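Local atomic coordinates of citrate synthase (PDB entry 6ABW), a protein that probably catalyses the condensation of acetyl-CoA with oxaloacetate and water to give citrate and CoA in the tricarboxylic acid cycle. Residues A[178-192]-A[279-293]. Numbering follows the deposited sequence.
Sequences TEEEVKAMDAALILY and RAKIFKKYAKVISER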
loop_
_atom_site.group_PDB
_atom_site.type_symbol
_atom_site.label_atom_id
_atom_site.label_comp_id
_atom_site.label_asym_id
_atom_site.label_seq_id
_atom_site.Cartn_x
_atom_site.Cartn_y
_atom_site.Cartn_z
ATOM N N THR A 178 -6.461 34.886 5.527
ATOM C CA THR A 178 -5.616 36.070 5.300
ATOM C C THR A 178 -4.406 35.748 4.415
ATOM O O THR A 178 -3.996 34.559 4.310
ATOM C CB THR A 178 -5.082 36.645 6.607
ATOM O OG1 THR A 178 -4.131 35.732 7.180
ATOM C CG2 THR A 178 -6.190 36.895 7.587
ATOM N N GLU A 179 -3.748 36.771 3.867
ATOM C CA GLU A 179 -2.565 36.534 3.062
ATOM C C GLU A 179 -1.454 35.848 3.850
ATOM O O GLU A 179 -0.697 35.069 3.277
ATOM C CB GLU A 179 -1.988 37.815 2.410
ATOM C CG GLU A 179 -2.703 38.084 1.105
ATOM C CD GLU A 179 -2.475 36.978 0.062
ATOM O OE1 GLU A 179 -3.395 36.159 -0.208
ATOM O OE2 GLU A 179 -1.349 36.906 -0.479
ATOM N N GLU A 180 -1.348 36.179 5.137
ATOM C CA GLU A 180 -0.277 35.601 5.966
ATOM C C GLU A 180 -0.540 34.068 6.175
ATOM O O GLU A 180 0.412 33.277 6.103
ATOM C CB GLU A 180 -0.185 36.319 7.281
ATOM C CG GLU A 180 0.334 37.770 7.152
ATOM C CD GLU A 180 -0.730 38.816 6.708
ATOM O OE1 GLU A 180 -1.995 38.557 6.695
ATOM O OE2 GLU A 180 -0.280 39.940 6.359
ATOM N N GLU A 181 -1.799 33.725 6.320
ATOM C CA GLU A 181 -2.221 32.325 6.465
ATOM C C GLU A 181 -1.944 31.559 5.174
ATOM O O GLU A 181 -1.414 30.430 5.211
ATOM C CB GLU A 181 -3.659 32.189 6.890
ATOM C CG GLU A 181 -3.981 32.611 8.294
ATOM C CD GLU A 181 -5.513 32.579 8.565
ATOM O OE1 GLU A 181 -6.349 33.105 7.814
ATOM O OE2 GLU A 181 -5.919 31.911 9.501
ATOM N N VAL A 182 -2.257 32.148 4.022
ATOM C CA VAL A 182 -1.977 31.558 2.789
ATOM C C VAL A 182 -0.497 31.311 2.612
ATOM O O VAL A 182 -0.098 30.232 2.171
ATOM C CB VAL A 182 -2.513 32.356 1.573
ATOM C CG1 VAL A 182 -2.053 31.760 0.284
ATOM C CG2 VAL A 182 -4.023 32.408 1.692
ATOM N N LYS A 183 0.306 32.308 2.925
ATOM C CA LYS A 183 1.714 32.192 2.675
ATOM C C LYS A 183 2.307 31.048 3.596
ATOM O O LYS A 183 3.264 30.303 3.198
ATOM C CB LYS A 183 2.386 33.534 2.920
ATOM C CG LYS A 183 3.902 33.472 2.805
ATOM C CD LYS A 183 4.451 33.232 1.401
ATOM C CE LYS A 183 5.993 33.290 1.304
ATOM N NZ LYS A 183 6.404 32.894 -0.064
ATOM N N ALA A 184 1.822 30.954 4.797
ATOM C CA ALA A 184 2.329 29.924 5.774
ATOM C C ALA A 184 1.997 28.527 5.244
ATOM O O ALA A 184 2.767 27.606 5.349
ATOM C CB ALA A 184 1.723 30.137 7.155
ATOM N N MET A 185 0.812 28.380 4.732
ATOM C CA MET A 185 0.352 27.045 4.188
ATOM C C MET A 185 1.150 26.709 2.956
ATOM O O MET A 185 1.615 25.574 2.767
ATOM C CB MET A 185 -1.143 27.097 3.946
ATOM C CG MET A 185 -1.701 25.748 3.431
ATOM S SD MET A 185 -1.741 24.549 4.781
ATOM C CE MET A 185 -1.048 23.101 4.004
ATOM N N ASP A 186 1.389 27.691 2.085
ATOM C CA ASP A 186 2.178 27.497 0.917
ATOM C C ASP A 186 3.588 27.073 1.298
ATOM O O ASP A 186 4.208 26.121 0.701
ATOM C CB ASP A 186 2.218 28.812 0.049
ATOM C CG ASP A 186 2.892 28.590 -1.254
ATOM O OD1 ASP A 186 2.318 27.861 -2.150
ATOM O OD2 ASP A 186 4.050 29.082 -1.376
ATOM N N ALA A 187 4.139 27.767 2.277
ATOM C CA ALA A 187 5.482 27.391 2.745
ATOM C C ALA A 187 5.539 25.916 3.235
ATOM O O ALA A 187 6.493 25.168 2.947
ATOM C CB ALA A 187 5.961 28.350 3.838
ATOM N N ALA A 188 4.569 25.545 4.053
ATOM C CA ALA A 188 4.475 24.207 4.652
ATOM C C ALA A 188 4.407 23.168 3.561
ATOM O O ALA A 188 5.048 22.149 3.642
ATOM C CB ALA A 188 3.265 24.113 5.541
ATOM N N LEU A 189 3.632 23.424 2.511
ATOM C CA LEU A 189 3.549 22.524 1.363
ATOM C C LEU A 189 4.845 22.366 0.659
ATOM O O LEU A 189 5.197 21.268 0.246
ATOM C CB LEU A 189 2.541 22.986 0.346
ATOM C CG LEU A 189 1.132 22.941 0.841
ATOM C CD1 LEU A 189 0.209 23.770 -0.018
ATOM C CD2 LEU A 189 0.710 21.470 0.839
ATOM N N ILE A 190 5.599 23.448 0.519
ATOM C CA ILE A 190 6.950 23.302 -0.085
ATOM C C ILE A 190 7.916 22.570 0.850
ATOM O O ILE A 190 8.691 21.689 0.416
ATOM C CB ILE A 190 7.533 24.696 -0.445
ATOM C CG1 ILE A 190 6.698 25.344 -1.597
ATOM C CG2 ILE A 190 8.997 24.564 -0.867
ATOM C CD1 ILE A 190 6.951 26.828 -1.756
ATOM N N LEU A 191 7.838 22.913 2.137
ATOM C CA LEU A 191 8.816 22.428 3.115
ATOM C C LEU A 191 8.819 20.912 3.285
ATOM O O LEU A 191 9.854 20.290 3.508
ATOM C CB LEU A 191 8.606 23.137 4.467
ATOM C CG LEU A 191 9.058 24.608 4.587
ATOM C CD1 LEU A 191 8.550 25.352 5.806
ATOM C CD2 LEU A 191 10.586 24.712 4.509
ATOM N N TYR A 192 7.633 20.315 3.246
ATOM C CA TYR A 192 7.447 18.913 3.435
ATOM C C TYR A 192 7.432 18.068 2.134
ATOM O O TYR A 192 7.219 16.846 2.206
ATOM C CB TYR A 192 6.189 18.673 4.307
ATOM C CG TYR A 192 6.338 18.629 5.812
ATOM C CD1 TYR A 192 7.487 18.072 6.434
ATOM C CD2 TYR A 192 5.302 19.008 6.643
ATOM C CE1 TYR A 192 7.555 17.916 7.791
ATOM C CE2 TYR A 192 5.384 18.865 8.012
ATOM C CZ TYR A 192 6.536 18.314 8.592
ATOM O OH TYR A 192 6.600 18.123 9.981
ATOM N N ARG A 279 14.683 23.221 7.348
ATOM C CA ARG A 279 13.232 23.429 7.369
ATOM C C ARG A 279 12.687 24.013 8.651
ATOM O O ARG A 279 11.646 24.705 8.630
ATOM C CB ARG A 279 12.453 22.122 7.037
ATOM C CG ARG A 279 12.834 21.591 5.678
ATOM C CD ARG A 279 12.414 20.153 5.473
ATOM N NE ARG A 279 13.196 19.275 6.343
ATOM C CZ ARG A 279 12.969 17.971 6.489
ATOM N NH1 ARG A 279 12.049 17.349 5.789
ATOM N NH2 ARG A 279 13.626 17.263 7.384
ATOM N N ALA A 280 13.374 23.753 9.774
ATOM C CA ALA A 280 12.866 24.138 11.076
ATOM C C ALA A 280 12.915 25.640 11.212
ATOM O O ALA A 280 11.999 26.200 11.761
ATOM C CB ALA A 280 13.707 23.494 12.177
ATOM N N LYS A 281 13.955 26.299 10.719
ATOM C CA LYS A 281 14.036 27.732 10.795
ATOM C C LYS A 281 12.929 28.434 9.987
ATOM O O LYS A 281 12.428 29.523 10.345
ATOM C CB LYS A 281 15.394 28.169 10.239
ATOM C CG LYS A 281 16.530 27.671 11.082
ATOM C CD LYS A 281 17.884 28.111 10.552
ATOM C CE LYS A 281 18.285 27.359 9.315
ATOM N NZ LYS A 281 19.628 26.716 9.458
ATOM N N ILE A 282 12.530 27.788 8.899
ATOM C CA ILE A 282 11.506 28.373 8.047
ATOM C C ILE A 282 10.151 28.156 8.676
ATOM O O ILE A 282 9.332 29.112 8.752
ATOM C CB ILE A 282 11.609 27.835 6.618
ATOM C CG1 ILE A 282 12.985 28.099 6.080
ATOM C CG2 ILE A 282 10.565 28.526 5.764
ATOM C CD1 ILE A 282 13.389 27.338 4.847
ATOM N N PHE A 283 9.865 26.930 9.129
ATOM C CA PHE A 283 8.588 26.751 9.882
ATOM C C PHE A 283 8.497 27.773 11.050
ATOM O O PHE A 283 7.425 28.373 11.290
ATOM C CB PHE A 283 8.467 25.352 10.427
ATOM C CG PHE A 283 7.888 24.367 9.469
ATOM C CD1 PHE A 283 6.573 24.489 9.063
ATOM C CD2 PHE A 283 8.625 23.338 8.957
ATOM C CE1 PHE A 283 5.998 23.596 8.171
ATOM C CE2 PHE A 283 8.069 22.439 8.075
ATOM C CZ PHE A 283 6.733 22.576 7.657
ATOM N N LYS A 284 9.618 27.994 11.746
ATOM C CA LYS A 284 9.581 28.953 12.855
ATOM C C LYS A 284 9.148 30.358 12.441
ATOM O O LYS A 284 8.289 30.980 13.090
ATOM C CB LYS A 284 10.926 28.999 13.556
ATOM C CG LYS A 284 10.839 29.891 14.803
ATOM C CD LYS A 284 12.122 29.931 15.537
ATOM C CE LYS A 284 11.968 30.876 16.730
ATOM N NZ LYS A 284 13.291 30.892 17.424
ATOM N N LYS A 285 9.724 30.831 11.368
ATOM C CA LYS A 285 9.456 32.158 10.808
ATOM C C LYS A 285 7.982 32.318 10.571
ATOM O O LYS A 285 7.376 33.315 10.981
ATOM C CB LYS A 285 10.215 32.281 9.517
ATOM C CG LYS A 285 10.016 33.546 8.687
ATOM C CD LYS A 285 10.811 33.324 7.383
ATOM C CE LYS A 285 11.380 34.587 6.753
ATOM N NZ LYS A 285 10.302 35.295 6.039
ATOM N N TYR A 286 7.374 31.300 9.923
ATOM C CA TYR A 286 5.999 31.385 9.562
ATOM C C TYR A 286 5.095 31.168 10.736
ATOM O O TYR A 286 4.037 31.737 10.764
ATOM C CB TYR A 286 5.654 30.479 8.346
ATOM C CG TYR A 286 6.204 31.077 7.081
ATOM C CD1 TYR A 286 5.554 32.174 6.445
ATOM C CD2 TYR A 286 7.375 30.682 6.587
ATOM C CE1 TYR A 286 6.090 32.744 5.319
ATOM C CE2 TYR A 286 7.923 31.242 5.455
ATOM C CZ TYR A 286 7.282 32.290 4.829
ATOM O OH TYR A 286 7.951 32.823 3.714
ATOM N N ALA A 287 5.529 30.416 11.758
ATOM C CA ALA A 287 4.741 30.242 12.961
ATOM C C ALA A 287 4.506 31.548 13.768
ATOM O O ALA A 287 3.451 31.767 14.302
ATOM C CB ALA A 287 5.414 29.230 13.862
ATOM N N LYS A 288 5.552 32.361 13.838
ATOM C CA LYS A 288 5.564 33.634 14.569
ATOM C C LYS A 288 4.473 34.597 14.092
ATOM O O LYS A 288 3.580 34.973 14.812
ATOM C CB LYS A 288 6.935 34.278 14.402
ATOM C CG LYS A 288 7.004 35.627 15.112
ATOM C CD LYS A 288 8.377 35.907 15.678
ATOM C CE LYS A 288 8.245 37.104 16.618
ATOM N NZ LYS A 288 9.587 37.419 17.153
ATOM N N VAL A 289 4.462 34.863 12.819
ATOM C CA VAL A 289 3.425 35.694 12.222
ATOM C C VAL A 289 1.968 35.307 12.521
ATOM O O VAL A 289 1.170 36.062 13.111
ATOM C CB VAL A 289 3.614 35.650 10.683
ATOM C CG1 VAL A 289 2.697 36.676 10.016
ATOM C CG2 VAL A 289 5.091 35.814 10.306
ATOM N N ILE A 290 1.597 34.092 12.129
ATOM C CA ILE A 290 0.207 33.710 12.229
ATOM C C ILE A 290 -0.223 33.284 13.630
ATOM O O ILE A 290 -1.422 33.266 13.926
ATOM C CB ILE A 290 -0.165 32.597 11.195
ATOM C CG1 ILE A 290 0.692 31.352 11.396
ATOM C CG2 ILE A 290 0.026 33.121 9.781
ATOM C CD1 ILE A 290 0.184 30.175 10.620
ATOM N N SER A 291 0.733 32.932 14.503
ATOM C CA SER A 291 0.367 32.534 15.871
ATOM C C SER A 291 -0.122 33.669 16.738
ATOM O O SER A 291 -0.896 33.431 17.682
ATOM C CB SER A 291 1.545 31.883 16.564
ATOM O OG SER A 291 1.717 30.605 15.934
ATOM N N GLU A 292 0.359 34.865 16.435
ATOM C CA GLU A 292 0.140 36.022 17.315
ATOM C C GLU A 292 -1.323 36.418 17.332
ATOM O O GLU A 292 -1.837 36.800 18.366
ATOM C CB GLU A 292 1.044 37.204 16.918
ATOM C CG GLU A 292 2.575 36.963 17.023
ATOM C CD GLU A 292 3.068 36.001 18.145
ATOM O OE1 GLU A 292 3.139 36.439 19.313
ATOM O OE2 GLU A 292 3.431 34.816 17.883
ATOM N N ARG A 293 -1.994 36.237 16.202
ATOM C CA ARG A 293 -3.396 36.609 16.048
ATOM C C ARG A 293 -4.457 35.674 16.688
ATOM O O ARG A 293 -5.656 35.892 16.488
ATOM C CB ARG A 293 -3.725 36.730 14.550
ATOM C CG ARG A 293 -2.884 37.710 13.726
ATOM C CD ARG A 293 -3.761 38.398 12.675
ATOM N NE ARG A 293 -3.153 38.588 11.351
ATOM C CZ ARG A 293 -3.101 37.691 10.351
ATOM N NH1 ARG A 293 -3.574 36.439 10.464
ATOM N NH2 ARG A 293 -2.541 38.057 9.208
HETATM O O HOH W 1 10.862 17.861 3.214
#
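Phe283 and Leu191 both set CG opposite their own carbonyl carbon (chi1 -86° and -74°), and the two side chains run alongside each other in opposite senses, which brings Leu191 CD1 over the centre of the phenyl ring, 3.6 Å from its centroid. Ala188 CB touches CE1 of the same ring, and the ring turns its CZ edge toward one face of Tyr192, an edge-to-face pair with centroids 5.2 Å apart. An alanine in place of Phe283 would probably leave Leu191 CD1 without its aromatic platform and Tyr192 without the ring edge packed on its face. One helical turn on, Ala187 CB lies over the Tyr286 ring, while Lys183 CG approaches Tyr286 CE1 obliquely at 3.4 Å; the lysine amine runs on to Val51 O. Helices 179-191 and 279-292 pack roughly antiparallel (152°) in the largely helical citrate synthase fold, their axes 9.6 Å apart at closest approach, with small alanines admitting the rings. The Tyr192-Arg279 end adjoins the predicted active site: Tyr192 OH is hydrogen-bonded to Asp325 OD1, and a water links Leu191 O to Arg279 NH1, whose guanidinium also pairs with Asp277. At the far end Ile290 CD1 touches Ala184 CB, and the poorly ordered Arg293 forms a salt bridge from NH2 to Glu180 OE1 (2.6 Å), the two planes almost perpendicular. Its weak bonds to Thr178 OG1 reach the Thr178-Glu181 capping box.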